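Local coordinates for uncharacterized protein (Mycobacterium tuberculosis, PDB 4Q6U), which is of unknown function but, with three GAF- or PAS-like domains in series, probably works as a sensor protein, at residues 13-18 against 79-84; 53-58 against 89-94; 243-248 against 317-322; 252-257 against 325-330. All blocks are in the same frame, centred on the assembly; numbering follows the deposited sequence.

Interaction 1 (13-18 against 79-84); sequences WLLVET and EPVIMT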
loop_
_atom_site.group_PDB
_atom_site.type_symbol
_atom_site.label_atom_id
_atom_site.label_comp_id
_atom_site.label_asym_id
_atom_site.label_seq_id
_atom_site.Cartn_x
_atom_site.Cartn_y
_atom_site.Cartn_z
ATOM N N TRP B 13 -18.087 -27.286 -3.231
ATOM C CA TRP B 13 -17.579 -27.693 -1.929
ATOM C C TRP B 13 -17.429 -26.461 -1.047
ATOM O O TRP B 13 -16.881 -25.452 -1.480
ATOM C CB TRP B 13 -16.223 -28.390 -2.055
ATOM C CG TRP B 13 -16.267 -29.774 -2.585
ATOM C CD1 TRP B 13 -16.157 -30.165 -3.889
ATOM C CD2 TRP B 13 -16.415 -30.974 -1.815
ATOM N NE1 TRP B 13 -16.234 -31.538 -3.979
ATOM C CE2 TRP B 13 -16.397 -32.055 -2.720
ATOM C CE3 TRP B 13 -16.571 -31.234 -0.450
ATOM C CZ2 TRP B 13 -16.527 -33.381 -2.299
ATOM C CZ3 TRP B 13 -16.699 -32.553 -0.034
ATOM C CH2 TRP B 13 -16.670 -33.607 -0.955
ATOM N N LEU B 14 -17.904 -26.542 0.187
ATOM C CA LEU B 14 -17.671 -25.478 1.157
ATOM C C LEU B 14 -16.484 -25.819 2.056
ATOM O O LEU B 14 -16.488 -26.869 2.696
ATOM C CB LEU B 14 -18.913 -25.256 2.021
ATOM C CG LEU B 14 -20.160 -24.757 1.308
ATOM C CD1 LEU B 14 -21.261 -24.522 2.321
ATOM C CD2 LEU B 14 -19.821 -23.480 0.545
ATOM N N LEU B 15 -15.484 -24.943 2.128
ATOM C CA LEU B 15 -14.410 -25.148 3.091
ATOM C C LEU B 15 -14.742 -24.425 4.392
ATOM O O LEU B 15 -14.916 -23.208 4.424
ATOM C CB LEU B 15 -13.068 -24.680 2.543
ATOM C CG LEU B 15 -11.849 -24.920 3.445
ATOM C CD1 LEU B 15 -11.547 -26.403 3.589
ATOM C CD2 LEU B 15 -10.628 -24.193 2.902
ATOM N N VAL B 16 -14.839 -25.198 5.465
ATOM C CA VAL B 16 -15.217 -24.676 6.768
ATOM C C VAL B 16 -14.060 -24.767 7.759
ATOM O O VAL B 16 -13.539 -25.841 8.000
ATOM C CB VAL B 16 -16.431 -25.440 7.330
ATOM C CG1 VAL B 16 -16.633 -25.123 8.799
ATOM C CG2 VAL B 16 -17.676 -25.111 6.517
ATOM N N GLU B 17 -13.664 -23.629 8.318
ATOM C CA GLU B 17 -12.656 -23.590 9.371
ATOM C C GLU B 17 -13.351 -23.915 10.689
ATOM O O GLU B 17 -14.385 -23.326 11.017
ATOM C CB GLU B 17 -11.968 -22.218 9.412
ATOM C CG GLU B 17 -10.592 -22.195 10.087
ATOM C CD GLU B 17 -10.671 -21.815 11.551
ATOM O OE1 GLU B 17 -11.752 -21.980 12.160
ATOM O OE2 GLU B 17 -9.656 -21.341 12.093
ATOM N N THR B 18 -12.792 -24.865 11.433
ATOM C CA THR B 18 -13.454 -25.389 12.623
ATOM C C THR B 18 -12.624 -25.229 13.896
ATOM O O THR B 18 -12.702 -26.060 14.799
ATOM C CB THR B 18 -13.794 -26.888 12.455
ATOM O OG1 THR B 18 -12.613 -27.622 12.102
ATOM C CG2 THR B 18 -14.846 -27.082 11.374
ATOM N N GLU B 79 -15.280 -33.989 4.326
ATOM C CA GLU B 79 -13.883 -34.377 4.235
ATOM C C GLU B 79 -13.112 -33.614 5.293
ATOM O O GLU B 79 -13.063 -32.382 5.251
ATOM C CB GLU B 79 -13.316 -34.065 2.847
ATOM C CG GLU B 79 -13.932 -34.869 1.726
ATOM C CD GLU B 79 -13.644 -36.344 1.851
ATOM O OE1 GLU B 79 -12.547 -36.697 2.317
ATOM O OE2 GLU B 79 -14.522 -37.148 1.495
ATOM N N PRO B 80 -12.525 -34.333 6.258
ATOM C CA PRO B 80 -11.710 -33.680 7.282
ATOM C C PRO B 80 -10.447 -33.070 6.680
ATOM O O PRO B 80 -9.910 -33.608 5.711
ATOM C CB PRO B 80 -11.362 -34.836 8.235
ATOM C CG PRO B 80 -11.386 -36.029 7.372
ATOM C CD PRO B 80 -12.560 -35.794 6.452
ATOM N N VAL B 81 -9.999 -31.950 7.233
ATOM C CA VAL B 81 -8.693 -31.421 6.895
ATOM C C VAL B 81 -7.831 -31.538 8.142
ATOM O O VAL B 81 -7.986 -30.767 9.094
ATOM C CB VAL B 81 -8.745 -29.963 6.429
ATOM C CG1 VAL B 81 -7.399 -29.558 5.843
ATOM C CG2 VAL B 81 -9.843 -29.777 5.392
ATOM N N ILE B 82 -6.937 -32.519 8.141
ATOM C CA ILE B 82 -6.219 -32.868 9.354
ATOM C C ILE B 82 -4.729 -32.636 9.193
ATOM O O ILE B 82 -4.104 -33.167 8.276
ATOM C CB ILE B 82 -6.486 -34.326 9.744
ATOM C CG1 ILE B 82 -7.997 -34.556 9.850
ATOM C CG2 ILE B 82 -5.787 -34.658 11.054
ATOM C CD1 ILE B 82 -8.398 -35.991 10.175
HETATM N N MSE B 83 -4.189 -31.806 10.080
HETATM C CA MSE B 83 -2.771 -31.463 10.110
HETATM C C MSE B 83 -1.979 -32.699 10.495
HETATM O O MSE B 83 -2.517 -33.589 11.144
HETATM C CB MSE B 83 -2.526 -30.328 11.102
HETATM C CG MSE B 83 -1.085 -29.845 11.183
HETATM SE SE MSE B 83 -0.442 -29.398 9.408
HETATM C CE MSE B 83 1.458 -29.047 9.856
ATOM N N THR B 84 -0.711 -32.773 10.111
ATOM C CA THR B 84 0.038 -34.010 10.374
ATOM C C THR B 84 0.356 -34.245 11.855
ATOM O O THR B 84 0.919 -35.286 12.212
ATOM C CB THR B 84 1.349 -34.053 9.566
ATOM O OG1 THR B 84 2.024 -32.792 9.671
ATOM C CG2 THR B 84 1.038 -34.348 8.093
#
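Trp13 and Glu79 meet where the six-membered ring of the indole comes against the aliphatic part of the glutamate: Glu79 CG lies 4.0 Å from Trp13 CZ3 and equally near Trp13 CH2. The approach is oblique, and the carboxylate plane is turned 73° from that of the ring. A bend in the glutamate chain (chi2 -65°) carries the charged end beyond the methylene that does the touching. Two residues on, Leu15 CD1 and Val81 CG2 make an apolar contact at 4.2 Å, with the two side chains crossing at about a right angle. The leucine reaches over because its CG extends anti to N (chi1 -177°), which brings CD1 near Val81 CG2. No hydrogen bond joins the two segments, as expected from their places in the six-stranded antiparallel sheet of the GAF-like N-terminal domain. Strands 14-17 and 74-82 are next-but-one neighbours in it, running the same way with strand 88-97 between them, so their side chains must meet across that middle strand. Leu14 and Val16 pair through their backbones with Val93 and Val91, and the Leu15 side chain also rests on Gln92. The polar ends are settled farther out: Trp13 NE1 is hydrogen-bonded to Pro103 O, and Glu79 OE1 to Ser64 OG. Met212, on strand 206-215, packs against both Leu15 and Val81, placing this face of the sheet against the middle, PAS-like part of the chain.

Interaction 2 (53-58 against 89-94); sequences TAIAET and HGVQVW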
loop_
_atom_site.group_PDB
_atom_site.type_symbol
_atom_site.label_atom_id
_atom_site.label_comp_id
_atom_site.label_asym_id
_atom_site.label_seq_id
_atom_site.Cartn_x
_atom_site.Cartn_y
_atom_site.Cartn_z
ATOM N N THR B 53 -24.769 -30.943 11.791
ATOM C CA THR B 53 -24.605 -32.270 12.373
ATOM C C THR B 53 -23.504 -33.058 11.662
ATOM O O THR B 53 -22.699 -33.732 12.305
ATOM C CB THR B 53 -25.934 -33.057 12.328
ATOM O OG1 THR B 53 -26.916 -32.368 13.114
ATOM C CG2 THR B 53 -25.754 -34.463 12.875
ATOM N N ALA B 54 -23.468 -32.953 10.337
ATOM C CA ALA B 54 -22.448 -33.621 9.535
ATOM C C ALA B 54 -21.046 -33.154 9.911
ATOM O O ALA B 54 -20.129 -33.961 10.057
ATOM C CB ALA B 54 -22.694 -33.380 8.054
ATOM N N ILE B 55 -20.886 -31.845 10.055
ATOM C CA ILE B 55 -19.591 -31.269 10.407
ATOM C C ILE B 55 -19.202 -31.692 11.824
ATOM O O ILE B 55 -18.066 -32.096 12.073
ATOM C CB ILE B 55 -19.610 -29.725 10.298
ATOM C CG1 ILE B 55 -19.857 -29.292 8.850
ATOM C CG2 ILE B 55 -18.300 -29.116 10.807
ATOM C CD1 ILE B 55 -20.093 -27.804 8.690
ATOM N N ALA B 56 -20.164 -31.615 12.741
ATOM C CA ALA B 56 -19.927 -31.938 14.142
ATOM C C ALA B 56 -19.441 -33.375 14.308
ATOM O O ALA B 56 -18.533 -33.642 15.101
ATOM C CB ALA B 56 -21.193 -31.706 14.959
ATOM N N GLU B 57 -20.051 -34.292 13.557
ATOM C CA GLU B 57 -19.662 -35.702 13.582
ATOM C C GLU B 57 -18.268 -35.915 12.975
ATOM O O GLU B 57 -17.485 -36.733 13.464
ATOM C CB GLU B 57 -20.697 -36.554 12.844
ATOM N N THR B 58 -17.962 -35.176 11.913
ATOM C CA THR B 58 -16.656 -35.272 11.269
ATOM C C THR B 58 -15.561 -34.852 12.235
ATOM O O THR B 58 -14.473 -35.434 12.251
ATOM C CB THR B 58 -16.582 -34.402 10.002
ATOM O OG1 THR B 58 -17.523 -34.891 9.041
ATOM C CG2 THR B 58 -15.184 -34.439 9.395
ATOM N N HIS B 89 -8.023 -29.033 11.278
ATOM C CA HIS B 89 -8.019 -27.608 10.978
ATOM C C HIS B 89 -9.332 -27.157 10.360
ATOM O O HIS B 89 -9.717 -25.984 10.454
ATOM C CB HIS B 89 -6.873 -27.255 10.029
ATOM C CG HIS B 89 -5.541 -27.176 10.701
ATOM N ND1 HIS B 89 -4.514 -26.383 10.229
ATOM C CD2 HIS B 89 -5.063 -27.782 11.813
ATOM C CE1 HIS B 89 -3.465 -26.510 11.017
ATOM N NE2 HIS B 89 -3.770 -27.354 11.989
ATOM N N GLY B 90 -10.000 -28.082 9.694
ATOM C CA GLY B 90 -11.248 -27.751 9.038
ATOM C C GLY B 90 -11.944 -28.960 8.454
ATOM O O GLY B 90 -11.464 -30.091 8.568
ATOM N N VAL B 91 -13.088 -28.698 7.834
ATOM C CA VAL B 91 -13.899 -29.718 7.188
ATOM C C VAL B 91 -14.387 -29.159 5.855
ATOM O O VAL B 91 -14.829 -28.012 5.785
ATOM C CB VAL B 91 -15.118 -30.133 8.062
ATOM C CG1 VAL B 91 -16.057 -31.078 7.296
ATOM C CG2 VAL B 91 -14.661 -30.757 9.368
ATOM N N GLN B 92 -14.295 -29.957 4.797
ATOM C CA GLN B 92 -14.831 -29.549 3.510
ATOM C C GLN B 92 -16.172 -30.244 3.329
ATOM O O GLN B 92 -16.273 -31.442 3.573
ATOM C CB GLN B 92 -13.874 -29.899 2.379
ATOM C CG GLN B 92 -13.724 -28.795 1.358
ATOM C CD GLN B 92 -12.524 -29.001 0.463
ATOM O OE1 GLN B 92 -11.821 -30.013 0.572
ATOM N NE2 GLN B 92 -12.280 -28.041 -0.429
ATOM N N VAL B 93 -17.193 -29.489 2.926
ATOM C CA VAL B 93 -18.568 -30.013 2.894
ATOM C C VAL B 93 -19.247 -29.803 1.542
ATOM O O VAL B 93 -19.110 -28.739 0.917
ATOM C CB VAL B 93 -19.440 -29.355 3.987
ATOM C CG1 VAL B 93 -20.815 -30.045 4.087
ATOM C CG2 VAL B 93 -18.739 -29.391 5.324
ATOM N N TRP B 94 -19.993 -30.814 1.099
ATOM C CA TRP B 94 -20.773 -30.717 -0.126
ATOM C C TRP B 94 -22.149 -31.330 0.106
ATOM O O TRP B 94 -22.252 -32.379 0.732
ATOM C CB TRP B 94 -20.057 -31.423 -1.278
ATOM C CG TRP B 94 -20.856 -31.488 -2.532
ATOM C CD1 TRP B 94 -20.827 -30.604 -3.571
ATOM C CD2 TRP B 94 -21.817 -32.488 -2.885
ATOM N NE1 TRP B 94 -21.708 -30.993 -4.549
ATOM C CE2 TRP B 94 -22.327 -32.150 -4.153
ATOM C CE3 TRP B 94 -22.290 -33.640 -2.254
ATOM C CZ2 TRP B 94 -23.294 -32.917 -4.801
ATOM C CZ3 TRP B 94 -23.258 -34.402 -2.898
ATOM C CH2 TRP B 94 -23.744 -34.037 -4.160
#
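Thr58, which packs on Val91, also bonds twice to the flat peptide group at Ala54: Thr58 N and Thr58 OG1 approach Ala54 O from opposite sides of the carbonyl plane. The backbone bond, Thr58 N to Ala54 O, measures 3.1 Å. The hydroxyl bond, Thr58 OG1 to Ala54 O, is 2.9 Å long, with a C=O...donor angle of 146°, its donor tilted well off the plane. With OG1 beside its own backbone N (chi1 -64°), the threonine turns its methyl the other way, toward the sheet. There Thr58 CG2 meets Val91 CG2 tip to tip at 3.7 Å, and Val91 CG1 comes within 4.1 Å of the same methyl. One turn earlier in the helix, Ile55 does the rest: Ile55 CG1 lies 3.7 Å from Val93 CG2, the two side chains roughly perpendicular, and Ile55 CG2 is 4.2 Å from Val91 CG2. The helix, 48-61, runs obliquely antiparallel to strand 88-97, the axes of the short segments 9.2 Å apart and at 139° to one another. Val91 and Val93 give one face of the GAF-like sheet to the helix, whereas Gln92 points from the opposite face and bonds to Arg105 and Pro106. Near the start of the strand His89 and Gly90 form a classic beta bulge opposite Val81. The joint between helix and sheet is therefore hydrophobic, made by methyl and methylene groups, while the buried hydroxyl of Thr58 is satisfied within the helix and by Thr78 OG1.

Interaction 3 (243-248 against 317-322); sequences RALVDL and NRIELE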
loop_
_atom_site.group_PDB
_atom_site.type_symbol
_atom_site.label_atom_id
_atom_site.label_comp_id
_atom_site.label_asym_id
_atom_site.label_seq_id
_atom_site.Cartn_x
_atom_site.Cartn_y
_atom_site.Cartn_z
ATOM N N ARG B 243 18.435 -8.012 2.713
ATOM C CA ARG B 243 17.536 -7.500 3.747
ATOM C C ARG B 243 16.467 -8.498 4.164
ATOM O O ARG B 243 15.976 -9.271 3.345
ATOM C CB ARG B 243 16.881 -6.212 3.267
ATOM C CG ARG B 243 17.896 -5.061 3.094
ATOM C CD ARG B 243 17.198 -3.863 2.389
ATOM N NE ARG B 243 16.726 -4.229 1.062
ATOM C CZ ARG B 243 15.992 -3.436 0.290
ATOM N NH1 ARG B 243 15.654 -2.227 0.717
ATOM N NH2 ARG B 243 15.607 -3.854 -0.906
ATOM N N ALA B 244 16.105 -8.460 5.446
ATOM C CA ALA B 244 15.141 -9.397 6.008
ATOM C C ALA B 244 14.414 -8.756 7.170
ATOM O O ALA B 244 14.918 -7.819 7.778
ATOM C CB ALA B 244 15.836 -10.672 6.469
ATOM N N LEU B 245 13.226 -9.265 7.477
ATOM C CA LEU B 245 12.560 -8.890 8.710
ATOM C C LEU B 245 12.796 -9.991 9.724
ATOM O O LEU B 245 12.753 -11.171 9.378
ATOM C CB LEU B 245 11.072 -8.665 8.492
ATOM C CG LEU B 245 10.756 -7.517 7.530
ATOM C CD1 LEU B 245 9.282 -7.516 7.200
ATOM C CD2 LEU B 245 11.165 -6.201 8.177
ATOM N N VAL B 246 13.063 -9.605 10.967
ATOM C CA VAL B 246 13.326 -10.577 12.020
ATOM C C VAL B 246 12.567 -10.241 13.302
ATOM O O VAL B 246 12.188 -9.087 13.524
ATOM C CB VAL B 246 14.836 -10.669 12.347
ATOM C CG1 VAL B 246 15.652 -10.805 11.070
ATOM C CG2 VAL B 246 15.290 -9.461 13.160
ATOM N N ASP B 247 12.326 -11.256 14.133
ATOM C CA ASP B 247 11.818 -11.017 15.476
ATOM C C ASP B 247 12.985 -10.537 16.323
ATOM O O ASP B 247 13.977 -11.244 16.494
ATOM C CB ASP B 247 11.170 -12.276 16.075
ATOM C CG ASP B 247 10.461 -12.006 17.407
ATOM O OD1 ASP B 247 10.965 -11.203 18.212
ATOM O OD2 ASP B 247 9.392 -12.606 17.659
ATOM N N LEU B 248 12.859 -9.322 16.839
ATOM C CA LEU B 248 13.920 -8.690 17.611
ATOM C C LEU B 248 14.316 -9.477 18.867
ATOM O O LEU B 248 15.502 -9.626 19.172
ATOM C CB LEU B 248 13.489 -7.272 17.986
ATOM C CG LEU B 248 13.493 -6.321 16.785
ATOM C CD1 LEU B 248 12.902 -4.958 17.131
ATOM C CD2 LEU B 248 14.918 -6.176 16.258
ATOM N N ASN B 317 17.297 -1.911 11.889
ATOM C CA ASN B 317 16.355 -0.831 12.173
ATOM C C ASN B 317 15.089 -1.412 12.782
ATOM O O ASN B 317 14.721 -2.537 12.481
ATOM C CB ASN B 317 16.017 -0.039 10.904
ATOM C CG ASN B 317 17.173 0.831 10.424
ATOM O OD1 ASN B 317 17.236 2.020 10.727
ATOM N ND2 ASN B 317 18.089 0.237 9.672
ATOM N N ARG B 318 14.429 -0.650 13.646
ATOM C CA ARG B 318 13.162 -1.098 14.211
ATOM C C ARG B 318 12.003 -0.666 13.320
ATOM O O ARG B 318 11.883 0.509 13.002
ATOM C CB ARG B 318 12.972 -0.541 15.617
ATOM C CG ARG B 318 11.741 -1.068 16.319
ATOM C CD ARG B 318 11.670 -0.582 17.762
ATOM N NE ARG B 318 11.267 0.818 17.851
ATOM C CZ ARG B 318 11.239 1.513 18.984
ATOM N NH1 ARG B 318 11.597 0.938 20.125
ATOM N NH2 ARG B 318 10.854 2.780 18.979
ATOM N N ILE B 319 11.171 -1.619 12.917
ATOM C CA ILE B 319 9.977 -1.327 12.133
ATOM C C ILE B 319 8.724 -1.499 12.985
ATOM O O ILE B 319 8.549 -2.521 13.634
ATOM C CB ILE B 319 9.859 -2.247 10.900
ATOM C CG1 ILE B 319 11.173 -2.302 10.120
ATOM C CG2 ILE B 319 8.710 -1.807 10.011
ATOM C CD1 ILE B 319 11.753 -0.936 9.769
ATOM N N GLU B 320 7.845 -0.507 12.973
ATOM C CA GLU B 320 6.593 -0.610 13.718
ATOM C C GLU B 320 5.473 -1.132 12.827
ATOM O O GLU B 320 5.022 -0.441 11.909
ATOM C CB GLU B 320 6.208 0.748 14.314
ATOM C CG GLU B 320 5.027 0.695 15.271
ATOM C CD GLU B 320 4.680 2.059 15.852
ATOM O OE1 GLU B 320 5.530 2.973 15.792
ATOM O OE2 GLU B 320 3.552 2.220 16.365
ATOM N N LEU B 321 5.025 -2.350 13.117
ATOM C CA LEU B 321 4.023 -3.051 12.325
ATOM C C LEU B 321 2.625 -2.631 12.751
ATOM O O LEU B 321 1.748 -2.390 11.928
ATOM C CB LEU B 321 4.189 -4.573 12.489
ATOM C CG LEU B 321 5.540 -5.154 12.060
ATOM C CD1 LEU B 321 5.631 -6.659 12.383
ATOM C CD2 LEU B 321 5.781 -4.898 10.584
ATOM N N GLU B 322 2.437 -2.579 14.060
ATOM C CA GLU B 322 1.216 -2.107 14.685
ATOM C C GLU B 322 1.668 -1.293 15.878
ATOM O O GLU B 322 2.819 -1.423 16.298
ATOM C CB GLU B 322 0.317 -3.274 15.119
ATOM C CG GLU B 322 -0.195 -4.131 13.974
ATOM C CD GLU B 322 -0.930 -5.367 14.460
ATOM O OE1 GLU B 322 -0.939 -5.616 15.685
ATOM O OE2 GLU B 322 -1.494 -6.090 13.614
#
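Leu245 is the first residue along 243-248 to reach the other segment, its CD2 lying 4.4 Å from Ile319 CG1, a light apolar contact across a gap of 8.7 Å between Leu245 CA and Ile319 CA. Strand 325-333 runs between the two backbones, and the side chains meet over it; Ile319 also packs on Leu329, and Leu245 on Leu161 of helix 157-165. Val246 follows, tied through its backbone to Gly328 of the middle strand. In the next residue, Asp247, OD1 accepts a hydrogen bond from Lys249 N. Leu248, just beyond, points toward the other segment and sets its CD1 4.1 Å from Arg318 CG, one side chain lying crosswise to the other. Only the aliphatic root of the arginine takes part. A trans arrangement about its CA-CB bond (chi1 -175°) puts CG where the leucine can meet it, and a bend farther out (chi3 75°) leads the guanidinium group off to a cation-pi contact with Phe326. This end of the contact lies toward solvent, whereas the Leu245-Ile319 end is buried. Ile319 also packs against Gly235 of the second subunit, and Glu320 O accepts a hydrogen bond from Arg231 of that subunit. Past Ile319 the chain turns a corner at Leu321, which with Glu322 makes a classic beta bulge facing Thr325. Strands 242-246 and 309-320 flank 325-333 in a five-stranded antiparallel sheet of order 2-1-5-4-3, the topology of the PAS fold.

Interaction 4 (252-257 against 325-330); sequences TLLKWL and TFAGLV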
loop_
_atom_site.group_PDB
_atom_site.type_symbol
_atom_site.label_atom_id
_atom_site.label_comp_id
_atom_site.label_asym_id
_atom_site.label_seq_id
_atom_site.Cartn_x
_atom_site.Cartn_y
_atom_site.Cartn_z
ATOM N N THR B 252 14.280 -14.668 15.338
ATOM C CA THR B 252 13.552 -15.515 14.408
ATOM C C THR B 252 13.449 -14.809 13.057
ATOM O O THR B 252 13.101 -13.628 12.990
ATOM C CB THR B 252 12.147 -15.848 14.932
ATOM O OG1 THR B 252 12.254 -16.597 16.148
ATOM C CG2 THR B 252 11.366 -16.660 13.900
ATOM N N LEU B 253 13.783 -15.517 11.984
ATOM C CA LEU B 253 13.699 -14.939 10.646
ATOM C C LEU B 253 12.251 -14.961 10.148
ATOM O O LEU B 253 11.594 -16.013 10.172
ATOM C CB LEU B 253 14.614 -15.701 9.693
ATOM C CG LEU B 253 14.698 -15.233 8.245
ATOM C CD1 LEU B 253 15.296 -13.835 8.149
ATOM C CD2 LEU B 253 15.524 -16.232 7.451
ATOM N N LEU B 254 11.751 -13.806 9.709
ATOM C CA LEU B 254 10.343 -13.693 9.303
ATOM C C LEU B 254 10.147 -13.645 7.793
ATOM O O LEU B 254 9.293 -14.352 7.248
ATOM C CB LEU B 254 9.710 -12.444 9.915
ATOM C CG LEU B 254 9.812 -12.261 11.427
ATOM C CD1 LEU B 254 9.278 -10.894 11.807
ATOM C CD2 LEU B 254 9.068 -13.371 12.184
ATOM N N LYS B 255 10.923 -12.801 7.117
ATOM C CA LYS B 255 10.720 -12.572 5.692
ATOM C C LYS B 255 11.968 -12.045 5.006
ATOM O O LYS B 255 12.656 -11.187 5.551
ATOM C CB LYS B 255 9.579 -11.574 5.465
ATOM C CG LYS B 255 9.264 -11.376 3.984
ATOM C CD LYS B 255 8.191 -10.357 3.767
ATOM C CE LYS B 255 7.939 -10.165 2.289
ATOM N NZ LYS B 255 7.038 -11.199 1.691
ATOM N N TRP B 256 12.248 -12.552 3.810
ATOM C CA TRP B 256 13.303 -11.985 2.967
ATOM C C TRP B 256 12.724 -10.859 2.120
ATOM O O TRP B 256 11.671 -11.027 1.514
ATOM C CB TRP B 256 13.919 -13.043 2.058
ATOM C CG TRP B 256 14.752 -14.044 2.798
ATOM C CD1 TRP B 256 14.427 -15.339 3.069
ATOM C CD2 TRP B 256 16.043 -13.823 3.371
ATOM N NE1 TRP B 256 15.445 -15.947 3.775
ATOM C CE2 TRP B 256 16.445 -15.029 3.982
ATOM C CE3 TRP B 256 16.898 -12.711 3.433
ATOM C CZ2 TRP B 256 17.663 -15.165 4.636
ATOM C CZ3 TRP B 256 18.114 -12.848 4.088
ATOM C CH2 TRP B 256 18.485 -14.066 4.681
ATOM N N LEU B 257 13.415 -9.721 2.081
ATOM C CA LEU B 257 12.961 -8.560 1.303
ATOM C C LEU B 257 13.709 -8.500 -0.023
ATOM O O LEU B 257 13.243 -7.931 -1.000
ATOM C CB LEU B 257 13.160 -7.275 2.097
ATOM C CG LEU B 257 12.312 -7.164 3.363
ATOM C CD1 LEU B 257 12.608 -5.864 4.079
ATOM C CD2 LEU B 257 10.822 -7.274 3.039
ATOM N N THR B 325 3.952 -2.661 18.454
ATOM C CA THR B 325 4.392 -3.945 17.900
ATOM C C THR B 325 5.487 -3.753 16.855
ATOM O O THR B 325 5.246 -3.209 15.773
ATOM C CB THR B 325 3.233 -4.721 17.263
ATOM O OG1 THR B 325 2.145 -4.804 18.189
ATOM C CG2 THR B 325 3.684 -6.129 16.891
ATOM N N PHE B 326 6.688 -4.222 17.174
ATOM C CA PHE B 326 7.853 -3.928 16.355
ATOM C C PHE B 326 8.527 -5.169 15.798
ATOM O O PHE B 326 8.433 -6.255 16.370
ATOM C CB PHE B 326 8.866 -3.121 17.163
ATOM C CG PHE B 326 8.270 -1.931 17.852
ATOM C CD1 PHE B 326 8.053 -0.749 17.159
ATOM C CD2 PHE B 326 7.914 -1.995 19.190
ATOM C CE1 PHE B 326 7.499 0.353 17.791
ATOM C CE2 PHE B 326 7.360 -0.898 19.829
ATOM C CZ PHE B 326 7.153 0.279 19.128
ATOM N N ALA B 327 9.194 -4.995 14.662
ATOM C CA ALA B 327 10.011 -6.051 14.083
ATOM C C ALA B 327 11.342 -5.455 13.685
ATOM O O ALA B 327 11.487 -4.228 13.630
ATOM C CB ALA B 327 9.320 -6.685 12.882
ATOM N N GLY B 328 12.323 -6.310 13.414
ATOM C CA GLY B 328 13.630 -5.819 13.004
ATOM C C GLY B 328 13.812 -5.852 11.499
ATOM O O GLY B 328 13.554 -6.866 10.855
ATOM N N LEU B 329 14.225 -4.727 10.927
ATOM C CA LEU B 329 14.686 -4.731 9.554
ATOM C C LEU B 329 16.189 -4.917 9.600
ATOM O O LEU B 329 16.913 -4.055 10.100
ATOM C CB LEU B 329 14.331 -3.439 8.822
ATOM C CG LEU B 329 15.058 -3.295 7.485
ATOM C CD1 LEU B 329 14.579 -4.363 6.518
ATOM C CD2 LEU B 329 14.895 -1.904 6.898
ATOM N N VAL B 330 16.656 -6.047 9.091
ATOM C CA VAL B 330 18.069 -6.358 9.150
ATOM C C VAL B 330 18.684 -6.367 7.759
ATOM O O VAL B 330 18.120 -6.950 6.842
ATOM C CB VAL B 330 18.300 -7.732 9.827
ATOM C CG1 VAL B 330 19.742 -8.106 9.748
ATOM C CG2 VAL B 330 17.843 -7.686 11.279
#
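Leu257 and Leu329 make the tighter of two apolar contacts, Leu257 CD1 standing 3.5 Å from Leu329 CD1, closer than carbons usually pack. A chi1 of 168° turns the end of Leu329 toward Leu257, although its side chain starts off at a slant. The other pair is looser: Leu254 CD1 lies 4.3 Å from Ala327 CB, a long side chain against a short one, spanning 9.0 Å between Leu254 CA and Ala327 CA. That spacing fits strands that are not direct neighbours. In the PAS-like C-terminal sheet, strand 242-246 runs between 253-256, at one margin, and 325-333, so Leu254 and Ala327 meet over it; Leu257 follows directly after strand 253-256. Several backbone hydrogen bonds of 252-257 go to that middle strand: Leu254 and Lys255 both pair with Leu245, a classic beta bulge, and Leu257 pairs with Arg243, whereas Trp256 bonds to Arg151. Polar and aromatic groups of 252-257 turn to other partners. Lys255 NZ forms a salt bridge with Glu157 and hydrogen bonds to the carbonyls of Pro149 and Glu152, which would probably favour the charged amine, while Trp256 meets Trp266 edge-to-face. Helix 157-165 packs on Leu254 through Leu161, Ala164 and Val165. Ile232 and Leu236 of the second subunit pack on Leu257 and Leu329 respectively.

Overall arrangement
The four contacts fall into two pairs on opposite sides of the chain's centre, interaction 1 and interaction 3 lying about 33 Å apart between centres. Interactions 1 and 2 share the N-terminal sheet and work on its two faces, one meeting the middle domain, the other a helix; a probable hydrogen bond from Val81 N to Gly90 O links them. Interactions 3 and 4 share the C-terminal sheet, with centres about 4 Å apart, and both touch the second subunit. Interactions 1, 2 and 4 are buried; interaction 3 runs out to the surface, where the methylene of an exposed arginine meets a leucine. Three contacts reach across an intervening strand, whereas interaction 2 joins helix to sheet.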